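Cytosolic malate dehydrogenase (Trichomonas vaginalis, PDB 4UUO) probably catalyses the NAD+-dependent interconversion of L-malate and oxaloacetate. Local coordinates at residues Glu40-Met45 / Trp68-Glu73; Ala82-Ser87 / Gly105-Gln110; Val190-His195 / Asp306-Arg311; Asn159-Ala164 / Val179-Asn184. One frame throughout, in Å; residues are numbered along the deposited sequence.

Contact 1: residues Glu40-Met45 / Trp68-Glu73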
loop_
_atom_site.group_PDB
_atom_site.type_symbol
_atom_site.label_atom_id
_atom_site.label_comp_id
_atom_site.label_asym_id
_atom_site.label_seq_id
_atom_site.Cartn_x
_atom_site.Cartn_y
_atom_site.Cartn_z
ATOM N N GLU A 40 3.525 -17.338 6.819
ATOM C CA GLU A 40 2.719 -16.985 7.982
ATOM C C GLU A 40 2.711 -18.148 8.957
ATOM O O GLU A 40 2.892 -19.290 8.559
ATOM C CB GLU A 40 1.280 -16.628 7.583
ATOM C CG GLU A 40 0.990 -15.138 7.505
ATOM C CD GLU A 40 1.156 -14.421 8.836
ATOM O OE1 GLU A 40 0.986 -15.059 9.895
ATOM O OE2 GLU A 40 1.464 -13.210 8.823
ATOM N N ILE A 41 2.501 -17.856 10.234
ATOM C CA ILE A 41 2.267 -18.910 11.214
ATOM C C ILE A 41 0.831 -19.430 11.023
ATOM O O ILE A 41 -0.023 -18.710 10.497
ATOM C CB ILE A 41 2.503 -18.407 12.664
ATOM C CG1 ILE A 41 1.501 -17.319 13.047
ATOM C CG2 ILE A 41 3.926 -17.880 12.830
ATOM C CD1 ILE A 41 1.775 -16.724 14.413
ATOM N N PRO A 42 0.574 -20.695 11.407
ATOM C CA PRO A 42 -0.724 -21.358 11.218
ATOM C C PRO A 42 -1.952 -20.524 11.592
ATOM O O PRO A 42 -2.997 -20.660 10.948
ATOM C CB PRO A 42 -0.603 -22.578 12.125
ATOM C CG PRO A 42 0.836 -22.941 11.997
ATOM C CD PRO A 42 1.591 -21.643 11.895
ATOM N N PHE A 43 -1.828 -19.677 12.610
ATOM C CA PHE A 43 -2.913 -18.774 12.985
ATOM C C PHE A 43 -3.202 -17.767 11.873
ATOM O O PHE A 43 -4.307 -17.231 11.787
ATOM C CB PHE A 43 -2.581 -18.022 14.279
ATOM C CG PHE A 43 -2.424 -18.907 15.488
ATOM C CD1 PHE A 43 -3.538 -19.368 16.177
ATOM C CD2 PHE A 43 -1.159 -19.257 15.948
ATOM C CE1 PHE A 43 -3.397 -20.176 17.296
ATOM C CE2 PHE A 43 -1.011 -20.060 17.069
ATOM C CZ PHE A 43 -2.133 -20.524 17.742
ATOM N N GLY A 44 -2.205 -17.514 11.024
ATOM C CA GLY A 44 -2.326 -16.505 9.983
ATOM C C GLY A 44 -2.593 -17.043 8.590
ATOM O O GLY A 44 -2.823 -16.273 7.656
ATOM N N MET A 45 -2.578 -18.364 8.442
ATOM C CA MET A 45 -2.752 -18.979 7.129
ATOM C C MET A 45 -4.099 -18.669 6.483
ATOM O O MET A 45 -4.202 -18.605 5.257
ATOM C CB MET A 45 -2.565 -20.493 7.230
ATOM C CG MET A 45 -1.128 -20.900 7.496
ATOM S SD MET A 45 0.033 -20.090 6.374
ATOM C CE MET A 45 -0.489 -20.760 4.808
ATOM N N TRP A 68 2.752 -19.305 -1.115
ATOM C CA TRP A 68 2.287 -18.896 0.208
ATOM C C TRP A 68 2.110 -20.112 1.099
ATOM O O TRP A 68 1.464 -21.094 0.724
ATOM C CB TRP A 68 0.987 -18.091 0.119
ATOM C CG TRP A 68 -0.187 -18.844 -0.424
ATOM C CD1 TRP A 68 -0.426 -19.157 -1.730
ATOM C CD2 TRP A 68 -1.298 -19.359 0.323
ATOM N NE1 TRP A 68 -1.612 -19.843 -1.843
ATOM C CE2 TRP A 68 -2.168 -19.979 -0.601
ATOM C CE3 TRP A 68 -1.638 -19.360 1.680
ATOM C CZ2 TRP A 68 -3.359 -20.596 -0.207
ATOM C CZ3 TRP A 68 -2.822 -19.971 2.068
ATOM C CH2 TRP A 68 -3.667 -20.582 1.126
ATOM N N THR A 69 2.695 -20.044 2.286
ATOM C CA THR A 69 2.856 -21.245 3.086
ATOM C C THR A 69 3.181 -20.964 4.544
ATOM O O THR A 69 3.487 -19.828 4.926
ATOM C CB THR A 69 3.972 -22.132 2.496
ATOM O OG1 THR A 69 4.207 -23.253 3.353
ATOM C CG2 THR A 69 5.257 -21.337 2.352
ATOM N N ASP A 70 3.102 -22.017 5.352
ATOM C CA ASP A 70 3.573 -21.971 6.730
ATOM C C ASP A 70 4.843 -22.813 6.887
ATOM O O ASP A 70 5.546 -22.696 7.890
ATOM C CB ASP A 70 2.487 -22.448 7.697
ATOM C CG ASP A 70 1.773 -23.692 7.213
ATOM O OD1 ASP A 70 2.158 -24.240 6.158
ATOM O OD2 ASP A 70 0.823 -24.126 7.896
ATOM N N LYS A 71 5.119 -23.654 5.889
ATOM C CA LYS A 71 6.344 -24.452 5.832
ATOM C C LYS A 71 7.534 -23.596 5.413
ATOM O O LYS A 71 7.499 -22.958 4.359
ATOM C CB LYS A 71 6.185 -25.623 4.858
ATOM C CG LYS A 71 5.488 -26.852 5.430
ATOM C CD LYS A 71 3.976 -26.712 5.418
ATOM C CE LYS A 71 3.295 -27.988 5.898
ATOM N NZ LYS A 71 1.810 -27.856 5.903
ATOM N N VAL A 72 8.594 -23.594 6.217
ATOM C CA VAL A 72 9.717 -22.690 5.970
ATOM C C VAL A 72 10.610 -23.162 4.825
ATOM O O VAL A 72 11.228 -22.342 4.149
ATOM C CB VAL A 72 10.585 -22.481 7.244
ATOM C CG1 VAL A 72 9.699 -22.132 8.433
ATOM C CG2 VAL A 72 11.428 -23.704 7.545
ATOM N N GLU A 73 10.669 -24.472 4.592
ATOM C CA GLU A 73 11.470 -24.998 3.492
ATOM C C GLU A 73 10.871 -24.555 2.162
ATOM O O GLU A 73 11.599 -24.212 1.234
ATOM C CB GLU A 73 11.578 -26.529 3.557
ATOM C CG GLU A 73 10.251 -27.284 3.539
ATOM C CD GLU A 73 9.741 -27.628 4.929
ATOM O OE1 GLU A 73 10.406 -27.260 5.922
ATOM O OE2 GLU A 73 8.674 -28.272 5.029
#
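In the Rossmann fold of the NAD-binding domain, Glu40, just after strand 34-39, and Met45, which opens helix 45-58, meet Trp68, Thr69 and Asp70 at the end of the edge strand 63-69. One backbone hydrogen bond crosses the contact: Glu40 N gives to Thr69 O at 3.1 Å, carrying the parallel pairing of Thr69 with Leu38 one step further. Just beyond it, Asp70 CA makes a CA-H...O contact of 3.3 Å to Glu40 O. The apolar part falls to Met45, whose chain is bent at both chi2 (-49°) and chi3 (-64°). Its SD sits 3.7 Å from Asp70 CB, and the two side chains cross at about a right angle. Its methyl CE comes obliquely to the indole of Trp68, 3.6 Å from CE3; the same indole also touches Leu48, Glu49 and Val52 of helix 45-58. On the strand side, Thr69 OG1 accepts from Lys71 N at 2.7 Å, an ST turn that leads into helix 72-76. The side chain of Glu40 leads away from this packing, and its OE2 accepts from Ala12 N in the glycine-rich loop predicted to bind NAD+. An acidic residue just past the second strand, beside that loop, is typical of NAD-dependent Rossmann folds; here it sits where strand 34-39 gives way to the beta-alpha-beta crossover through helix 45-58 to strand 63-69.

Contact 2: residues Ala82-Ser87 / Gly105-Gln110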
loop_
_atom_site.group_PDB
_atom_site.type_symbol
_atom_site.label_atom_id
_atom_site.label_comp_id
_atom_site.label_asym_id
_atom_site.label_seq_id
_atom_site.Cartn_x
_atom_site.Cartn_y
_atom_site.Cartn_z
ATOM N N ALA A 82 14.958 -11.728 1.247
ATOM C CA ALA A 82 14.115 -12.119 2.368
ATOM C C ALA A 82 13.800 -10.922 3.254
ATOM O O ALA A 82 14.698 -10.302 3.830
ATOM C CB ALA A 82 14.781 -13.216 3.182
ATOM N N PHE A 83 12.516 -10.595 3.344
ATOM C CA PHE A 83 12.051 -9.602 4.292
ATOM C C PHE A 83 11.580 -10.322 5.546
ATOM O O PHE A 83 10.443 -10.791 5.617
ATOM C CB PHE A 83 10.925 -8.757 3.699
ATOM C CG PHE A 83 11.356 -7.871 2.565
ATOM C CD1 PHE A 83 11.996 -6.667 2.816
ATOM C CD2 PHE A 83 11.114 -8.235 1.245
ATOM C CE1 PHE A 83 12.384 -5.840 1.776
ATOM C CE2 PHE A 83 11.504 -7.411 0.196
ATOM C CZ PHE A 83 12.143 -6.213 0.464
ATOM N N LEU A 84 12.466 -10.432 6.526
ATOM C CA LEU A 84 12.101 -11.069 7.781
ATOM C C LEU A 84 11.278 -10.095 8.637
ATOM O O LEU A 84 11.787 -9.443 9.556
ATOM C CB LEU A 84 13.349 -11.550 8.524
ATOM C CG LEU A 84 14.241 -12.553 7.779
ATOM C CD1 LEU A 84 15.333 -13.109 8.701
ATOM C CD2 LEU A 84 13.418 -13.687 7.157
ATOM N N VAL A 85 9.992 -10.005 8.313
ATOM C CA VAL A 85 9.085 -9.094 8.997
ATOM C C VAL A 85 8.523 -9.708 10.277
ATOM O O VAL A 85 8.517 -9.071 11.336
ATOM C CB VAL A 85 7.911 -8.686 8.082
ATOM C CG1 VAL A 85 6.948 -7.798 8.835
ATOM C CG2 VAL A 85 8.425 -8.004 6.815
ATOM N N GLY A 86 8.049 -10.949 10.168
ATOM C CA GLY A 86 7.421 -11.648 11.278
ATOM C C GLY A 86 8.345 -11.830 12.465
ATOM O O GLY A 86 9.562 -11.900 12.308
ATOM N N SER A 87 7.759 -11.904 13.655
ATOM C CA SER A 87 8.518 -12.052 14.894
ATOM C C SER A 87 7.570 -12.254 16.076
ATOM O O SER A 87 6.350 -12.231 15.919
ATOM C CB SER A 87 9.417 -10.830 15.138
ATOM O OG SER A 87 8.667 -9.690 15.524
ATOM N N GLY A 105 14.315 -18.343 18.914
ATOM C CA GLY A 105 13.856 -19.578 18.307
ATOM C C GLY A 105 13.356 -19.365 16.893
ATOM O O GLY A 105 13.658 -20.151 15.994
ATOM N N ILE A 106 12.589 -18.297 16.694
ATOM C CA ILE A 106 12.098 -17.947 15.366
ATOM C C ILE A 106 13.238 -17.716 14.375
ATOM O O ILE A 106 13.242 -18.281 13.281
ATOM C CB ILE A 106 11.223 -16.687 15.411
ATOM C CG1 ILE A 106 9.962 -16.948 16.231
ATOM C CG2 ILE A 106 10.867 -16.222 14.006
ATOM C CD1 ILE A 106 9.108 -15.719 16.441
ATOM N N PHE A 107 14.214 -16.902 14.763
ATOM C CA PHE A 107 15.250 -16.495 13.821
ATOM C C PHE A 107 16.429 -17.471 13.697
ATOM O O PHE A 107 17.208 -17.382 12.746
ATOM C CB PHE A 107 15.754 -15.097 14.186
ATOM C CG PHE A 107 14.858 -13.999 13.697
ATOM C CD1 PHE A 107 15.022 -13.471 12.425
ATOM C CD2 PHE A 107 13.830 -13.520 14.491
ATOM C CE1 PHE A 107 14.185 -12.471 11.960
ATOM C CE2 PHE A 107 12.987 -12.516 14.034
ATOM C CZ PHE A 107 13.166 -11.993 12.766
ATOM N N THR A 108 16.567 -18.404 14.631
ATOM C CA THR A 108 17.595 -19.426 14.469
ATOM C C THR A 108 17.099 -20.408 13.419
ATOM O O THR A 108 17.874 -20.920 12.610
ATOM C CB THR A 108 17.937 -20.161 15.797
ATOM O OG1 THR A 108 18.999 -21.092 15.567
ATOM C CG2 THR A 108 16.740 -20.913 16.357
ATOM N N VAL A 109 15.788 -20.633 13.427
ATOM C CA VAL A 109 15.128 -21.489 12.454
ATOM C C VAL A 109 15.189 -20.871 11.058
ATOM O O VAL A 109 15.537 -21.546 10.088
ATOM C CB VAL A 109 13.662 -21.743 12.859
ATOM C CG1 VAL A 109 12.843 -22.231 11.671
ATOM C CG2 VAL A 109 13.598 -22.726 14.028
ATOM N N GLN A 110 14.870 -19.580 10.972
ATOM C CA GLN A 110 14.875 -18.860 9.700
ATOM C C GLN A 110 16.286 -18.587 9.189
ATOM O O GLN A 110 16.515 -18.536 7.979
ATOM C CB GLN A 110 14.107 -17.544 9.832
ATOM C CG GLN A 110 12.624 -17.752 10.075
ATOM C CD GLN A 110 11.818 -16.483 9.934
ATOM O OE1 GLN A 110 12.369 -15.400 9.744
ATOM N NE2 GLN A 110 10.501 -16.611 10.021
HETATM O O HOH W 1 10.721 -13.056 10.089
#
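Leu84, the last residue of strand 81-84, packs against both Phe107 and Gln110 of helix 96-117, joining the first strand and the helix of the beta-alpha-beta unit 81-84, 96-117, 123-126 of the Rossmann domain. It is the centre of an inverse gamma turn, where the chain leaves the sheet. Its CD1 approaches the edge of the Phe107 ring near the ring plane, 3.5 Å from CE1, while CB lies 3.7 Å from that same carbon. The other methyl, CD2, reaches the amide oxygen OE1 of Gln110, and the leucine slides past each of its two partners in the opposite direction. With chi2 at -169°, CD of Gln110 continues the chain in extended form. Gly86 comes next; its carbonyl oxygen lies 3.6 Å from Phe107 CZ, oblique to the ring, and is tied to the helix through a water. That water donates to Gly86 O at 2.8 Å and to Gln110 OE1 at 2.9 Å. At Ser87, CB meets the ring edge 4.1 Å from Phe107 CE2, and the backbone takes the Ile106 methyl, CD1 standing 3.8 Å from Ser87 C. Ser87 also lies beside Asn103 and Gly128, both predicted to bind NAD+. With no direct hydrogen bond across it, the contact implies largely apolar packing, the Phe107 ring meeting Leu84 and the Gly86-Ser87 stretch, plus one water bridge between two carbonyl oxygens.

Contact 3: residues Val190-His195 / Asp306-Arg311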
loop_
_atom_site.group_PDB
_atom_site.type_symbol
_atom_site.label_atom_id
_atom_site.label_comp_id
_atom_site.label_asym_id
_atom_site.label_seq_id
_atom_site.Cartn_x
_atom_site.Cartn_y
_atom_site.Cartn_z
ATOM N N VAL A 190 21.101 6.626 16.636
ATOM C CA VAL A 190 21.701 7.952 16.628
ATOM C C VAL A 190 21.287 8.744 15.388
ATOM O O VAL A 190 21.794 8.491 14.294
ATOM C CB VAL A 190 23.244 7.870 16.691
ATOM C CG1 VAL A 190 23.848 9.257 16.849
ATOM C CG2 VAL A 190 23.689 6.951 17.826
ATOM N N PRO A 191 20.349 9.697 15.553
ATOM C CA PRO A 191 19.993 10.590 14.446
ATOM C C PRO A 191 21.112 11.586 14.187
ATOM O O PRO A 191 21.212 12.588 14.893
ATOM C CB PRO A 191 18.722 11.298 14.946
ATOM C CG PRO A 191 18.247 10.489 16.118
ATOM C CD PRO A 191 19.495 9.931 16.729
ATOM N N ASP A 192 21.945 11.306 13.190
ATOM C CA ASP A 192 23.119 12.129 12.918
ATOM C C ASP A 192 22.843 13.137 11.805
ATOM O O ASP A 192 22.635 12.768 10.648
ATOM C CB ASP A 192 24.312 11.236 12.557
ATOM C CG ASP A 192 25.605 12.012 12.405
ATOM O OD1 ASP A 192 25.633 13.215 12.737
ATOM O OD2 ASP A 192 26.605 11.409 11.960
ATOM N N THR A 193 22.851 14.416 12.172
ATOM C CA THR A 193 22.532 15.492 11.242
ATOM C C THR A 193 23.690 16.450 11.062
ATOM O O THR A 193 23.480 17.622 10.758
ATOM C CB THR A 193 21.315 16.305 11.718
ATOM O OG1 THR A 193 21.371 16.455 13.142
ATOM C CG2 THR A 193 20.026 15.607 11.337
ATOM N N THR A 194 24.909 15.960 11.252
ATOM C CA THR A 194 26.082 16.830 11.200
ATOM C C THR A 194 26.778 16.775 9.845
ATOM O O THR A 194 27.729 17.512 9.594
ATOM C CB THR A 194 27.082 16.465 12.300
ATOM O OG1 THR A 194 27.601 15.152 12.060
ATOM C CG2 THR A 194 26.391 16.487 13.651
ATOM N N HIS A 195 26.294 15.900 8.973
ATOM C CA HIS A 195 26.813 15.796 7.617
ATOM C C HIS A 195 25.724 16.138 6.610
ATOM O O HIS A 195 25.950 16.107 5.402
ATOM C CB HIS A 195 27.343 14.390 7.341
ATOM C CG HIS A 195 27.812 13.670 8.565
ATOM N ND1 HIS A 195 29.075 13.839 9.093
ATOM C CD2 HIS A 195 27.188 12.771 9.363
ATOM C CE1 HIS A 195 29.206 13.078 10.163
ATOM N NE2 HIS A 195 28.074 12.419 10.349
ATOM N N ASP A 306 31.401 15.197 19.889
ATOM C CA ASP A 306 31.341 14.510 21.175
ATOM C C ASP A 306 29.947 13.962 21.457
ATOM O O ASP A 306 29.788 13.042 22.260
ATOM C CB ASP A 306 31.776 15.449 22.305
ATOM C CG ASP A 306 33.241 15.856 22.202
ATOM O OD1 ASP A 306 33.815 15.762 21.095
ATOM O OD2 ASP A 306 33.819 16.275 23.229
ATOM N N TRP A 307 28.939 14.531 20.803
ATOM C CA TRP A 307 27.580 14.024 20.940
ATOM C C TRP A 307 27.444 12.707 20.187
ATOM O O TRP A 307 27.020 11.703 20.757
ATOM C CB TRP A 307 26.551 15.039 20.433
ATOM C CG TRP A 307 25.124 14.584 20.611
ATOM C CD1 TRP A 307 24.401 14.586 21.773
ATOM C CD2 TRP A 307 24.249 14.065 19.596
ATOM N NE1 TRP A 307 23.135 14.100 21.544
ATOM C CE2 TRP A 307 23.015 13.773 20.219
ATOM C CE3 TRP A 307 24.389 13.819 18.226
ATOM C CZ2 TRP A 307 21.928 13.249 19.516
ATOM C CZ3 TRP A 307 23.307 13.297 17.530
ATOM C CH2 TRP A 307 22.093 13.019 18.177
ATOM N N VAL A 308 27.821 12.718 18.910
ATOM C CA VAL A 308 27.713 11.537 18.059
ATOM C C VAL A 308 28.496 10.359 18.633
ATOM O O VAL A 308 27.973 9.246 18.740
ATOM C CB VAL A 308 28.206 11.832 16.630
ATOM C CG1 VAL A 308 28.143 10.581 15.776
ATOM C CG2 VAL A 308 27.371 12.940 16.007
ATOM N N LYS A 309 29.745 10.616 19.020
ATOM C CA LYS A 309 30.606 9.582 19.588
ATOM C C LYS A 309 30.037 8.999 20.887
ATOM O O LYS A 309 30.026 7.781 21.075
ATOM C CB LYS A 309 32.013 10.140 19.829
ATOM C CG LYS A 309 32.795 10.438 18.552
ATOM C CD LYS A 309 34.119 11.136 18.848
ATOM C CE LYS A 309 34.939 11.338 17.575
ATOM N NZ LYS A 309 36.179 12.157 17.775
ATOM N N GLY A 310 29.556 9.864 21.775
ATOM C CA GLY A 310 28.987 9.416 23.035
ATOM C C GLY A 310 27.720 8.614 22.821
ATOM O O GLY A 310 27.392 7.728 23.610
ATOM N N ARG A 311 27.011 8.935 21.741
ATOM C CA ARG A 311 25.793 8.231 21.355
ATOM C C ARG A 311 26.105 6.866 20.738
ATOM O O ARG A 311 25.273 5.958 20.767
ATOM C CB ARG A 311 24.975 9.077 20.371
ATOM C CG ARG A 311 24.215 10.237 21.000
ATOM C CD ARG A 311 23.236 9.754 22.062
ATOM N NE ARG A 311 22.068 10.626 22.182
ATOM C CZ ARG A 311 20.915 10.432 21.540
ATOM N NH1 ARG A 311 20.769 9.394 20.725
ATOM N NH2 ARG A 311 19.907 11.278 21.713
#
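Trp307 sets CG anti to its backbone N (chi1 -177°), and Val190 places CG1 the same way (chi1 -173°). The two side chains slide past each other in opposite directions. They belong to a helix-strand packing in the C-terminal alpha/beta domain: the start of helix 306-329 packs alongside the edge strand 190-192, running nearly antiparallel to it at 154°, with the axes of the two short segments 9.2 Å apart. Both methyls of Val190 bear on Arg311 CB, CG2 at 3.6 Å, and CG1 also comes obliquely to the indole. The arginine chain bends at chi2 and turns back over its own helix: CG stands over the centre of the Trp307 ring, 3.8 Å above the plane, and one face of the guanidinium lies against CZ2. Val190 and Pro191 approach this Trp307-Arg311 pair obliquely. Further along, Asp192 crosses Val308 at about a right angle, its OD1 3.7 Å from Val308 CG2. That oxygen has two donors from Thr194. The backbone N, in an Asx turn, comes from above the carboxylate plane, while Thr194 OG1 donates to the syn lone pair of Asp192 OD1 at 2.8 Å; together they should fix the carboxylate's rotation. OD2 accepts from Trp182 NE1 on the neighbouring strand. At the middle of the strand, Pro191 O lies in the plane of the indole at its edge, 3.4 Å from Trp307 CH2.

Contact 4: residues Asn159-Ala164 / Val179-Asn184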
loop_
_atom_site.group_PDB
_atom_site.type_symbol
_atom_site.label_atom_id
_atom_site.label_comp_id
_atom_site.label_asym_id
_atom_site.label_seq_id
_atom_site.Cartn_x
_atom_site.Cartn_y
_atom_site.Cartn_z
ATOM N N ASN A 159 14.439 7.806 6.903
ATOM C CA ASN A 159 13.477 8.595 6.131
ATOM C C ASN A 159 12.675 9.547 7.011
ATOM O O ASN A 159 12.267 10.616 6.563
ATOM C CB ASN A 159 12.517 7.688 5.357
ATOM C CG ASN A 159 13.227 6.822 4.332
ATOM O OD1 ASN A 159 14.373 7.086 3.964
ATOM N ND2 ASN A 159 12.548 5.779 3.865
ATOM N N ARG A 160 12.443 9.153 8.259
ATOM C CA ARG A 160 11.798 10.036 9.227
ATOM C C ARG A 160 12.635 11.304 9.436
ATOM O O ARG A 160 12.091 12.374 9.706
ATOM C CB ARG A 160 11.567 9.304 10.559
ATOM C CG ARG A 160 10.356 8.371 10.562
ATOM C CD ARG A 160 10.387 7.384 11.727
ATOM N NE ARG A 160 9.133 6.648 11.878
ATOM C CZ ARG A 160 8.972 5.599 12.680
ATOM N NH1 ARG A 160 9.990 5.150 13.400
ATOM N NH2 ARG A 160 7.796 4.986 12.755
ATOM N N MET A 161 13.953 11.177 9.296
ATOM C CA MET A 161 14.859 12.321 9.371
ATOM C C MET A 161 14.785 13.172 8.108
ATOM O O MET A 161 14.673 14.393 8.179
ATOM C CB MET A 161 16.300 11.859 9.598
ATOM C CG MET A 161 16.573 11.313 10.990
ATOM S SD MET A 161 18.264 10.716 11.177
ATOM C CE MET A 161 19.205 12.186 10.844
ATOM N N VAL A 162 14.869 12.522 6.953
ATOM C CA VAL A 162 14.734 13.214 5.675
ATOM C C VAL A 162 13.409 13.972 5.605
ATOM O O VAL A 162 13.381 15.161 5.303
ATOM C CB VAL A 162 14.829 12.227 4.497
ATOM C CG1 VAL A 162 14.332 12.869 3.218
ATOM C CG2 VAL A 162 16.255 11.730 4.342
ATOM N N GLY A 163 12.317 13.277 5.906
ATOM C CA GLY A 163 10.998 13.883 5.916
ATOM C C GLY A 163 10.866 15.065 6.862
ATOM O O GLY A 163 10.282 16.089 6.507
ATOM N N ALA A 164 11.414 14.927 8.066
ATOM C CA ALA A 164 11.323 15.976 9.079
ATOM C C ALA A 164 12.165 17.202 8.716
ATOM O O ALA A 164 11.748 18.339 8.952
ATOM C CB ALA A 164 11.741 15.433 10.440
ATOM N N VAL A 179 21.895 12.225 5.619
ATOM C CA VAL A 179 21.494 11.914 6.984
ATOM C C VAL A 179 21.830 10.453 7.230
ATOM O O VAL A 179 22.080 9.707 6.281
ATOM C CB VAL A 179 19.988 12.162 7.239
ATOM C CG1 VAL A 179 19.601 13.586 6.852
ATOM C CG2 VAL A 179 19.142 11.147 6.493
ATOM N N CYS A 180 21.850 10.041 8.494
ATOM C CA CYS A 180 22.066 8.635 8.806
ATOM C C CYS A 180 21.664 8.286 10.228
ATOM O O CYS A 180 21.678 9.130 11.124
ATOM C CB CYS A 180 23.531 8.239 8.580
ATOM S SG CYS A 180 24.734 9.135 9.600
ATOM N N ILE A 181 21.294 7.025 10.413
ATOM C CA ILE A 181 21.079 6.464 11.731
ATOM C C ILE A 181 22.263 5.549 12.076
ATOM O O ILE A 181 22.684 4.738 11.245
ATOM C CB ILE A 181 19.744 5.678 11.798
ATOM C CG1 ILE A 181 18.543 6.627 11.661
ATOM C CG2 ILE A 181 19.657 4.866 13.085
ATOM C CD1 ILE A 181 18.318 7.551 12.863
ATOM N N TRP A 182 22.811 5.705 13.284
ATOM C CA TRP A 182 23.866 4.819 13.786
ATOM C C TRP A 182 23.337 3.810 14.811
ATOM O O TRP A 182 22.422 4.117 15.579
ATOM C CB TRP A 182 24.995 5.612 14.450
ATOM C CG TRP A 182 25.732 6.600 13.597
ATOM C CD1 TRP A 182 25.365 7.890 13.337
ATOM C CD2 TRP A 182 26.991 6.402 12.938
ATOM N NE1 TRP A 182 26.302 8.499 12.540
ATOM C CE2 TRP A 182 27.309 7.611 12.281
ATOM C CE3 TRP A 182 27.870 5.322 12.830
ATOM C CZ2 TRP A 182 28.476 7.767 11.529
ATOM C CZ3 TRP A 182 29.028 5.481 12.081
ATOM C CH2 TRP A 182 29.320 6.696 11.444
ATOM N N GLY A 183 23.933 2.619 14.831
ATOM C CA GLY A 183 23.729 1.672 15.918
ATOM C C GLY A 183 22.505 0.775 15.856
ATOM O O GLY A 183 22.214 0.158 14.829
ATOM N N ASN A 184 21.799 0.688 16.979
ATOM C CA ASN A 184 20.606 -0.142 17.088
ATOM C C ASN A 184 19.408 0.510 16.395
ATOM O O ASN A 184 19.350 1.732 16.268
ATOM C CB ASN A 184 20.288 -0.412 18.557
ATOM C CG ASN A 184 19.363 -1.604 18.746
ATOM O OD1 ASN A 184 19.359 -2.540 17.941
ATOM N ND2 ASN A 184 18.573 -1.573 19.813
#
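Val162 on helix 155-169 and Val179 at the approach to strand residues 180-182 mark the closest backbone approach, with CA atoms 7.0 Å apart and no hydrogen bond between the two segments. Here a helix packs on a strand within the C-terminal alpha/beta domain. The contact is carried by side chains, chiefly by Met161, which points from the helix to the strand. Its CG lies beside the backbone N, anti to the carbonyl carbon, and the chain then runs out extended before chi3 (60°) turns the methyl aside. SD touches Ile181 CD1 at 3.6 Å, the two side chains crossing obliquely, while CE turns to Val179, 3.7 Å from its CB; both stay near the backbone oxygen Cys180 O, SD at 3.8 Å. Methionine and valine slide past each other in opposite directions. At the next residue, Val162 CG2 meets Val179 CG2 methyl to methyl at 3.6 Å, with the two valines at about a right angle. Arg160, next to Met161 in the helix, is predicted to bind substrate; its NH1 forms a salt bridge with Asp157, and its NE has a long, weak ion pair with Asp57 of the second subunit. Around the contact, Phe220 and Ile224 of helix 213-235 also touch Met161, and Cys180 packs on Pro287 of strand 283-290. Helix 155-169 thus packs on strand 176-182 of the antiparallel sheet and on helix 213-235, and Val162 also packs on Ala59 of the second subunit.

In the fold
From the N terminus, contact 1 closes the loop around helix 45-58, and contact 2 then closes the one that leads from strand 81-84 into helix 96-117. Both act on the same parallel sheet of the NAD-binding domain, with centres about 12 Å apart. In the C-terminal domain, on the opposite side of the chain's centre, contact 4 closes a short helix-to-strand loop, and contact 3 follows with a span of 110 residues that brings the C-terminal helix 306-329 back to strand 190-192. All four are in series; none nests or crosses. Contacts 3 and 4 touch directly, because strands 176-182 and 190-192 are sheet neighbours: Asp192 N lies 3.0 Å from Cys180 O.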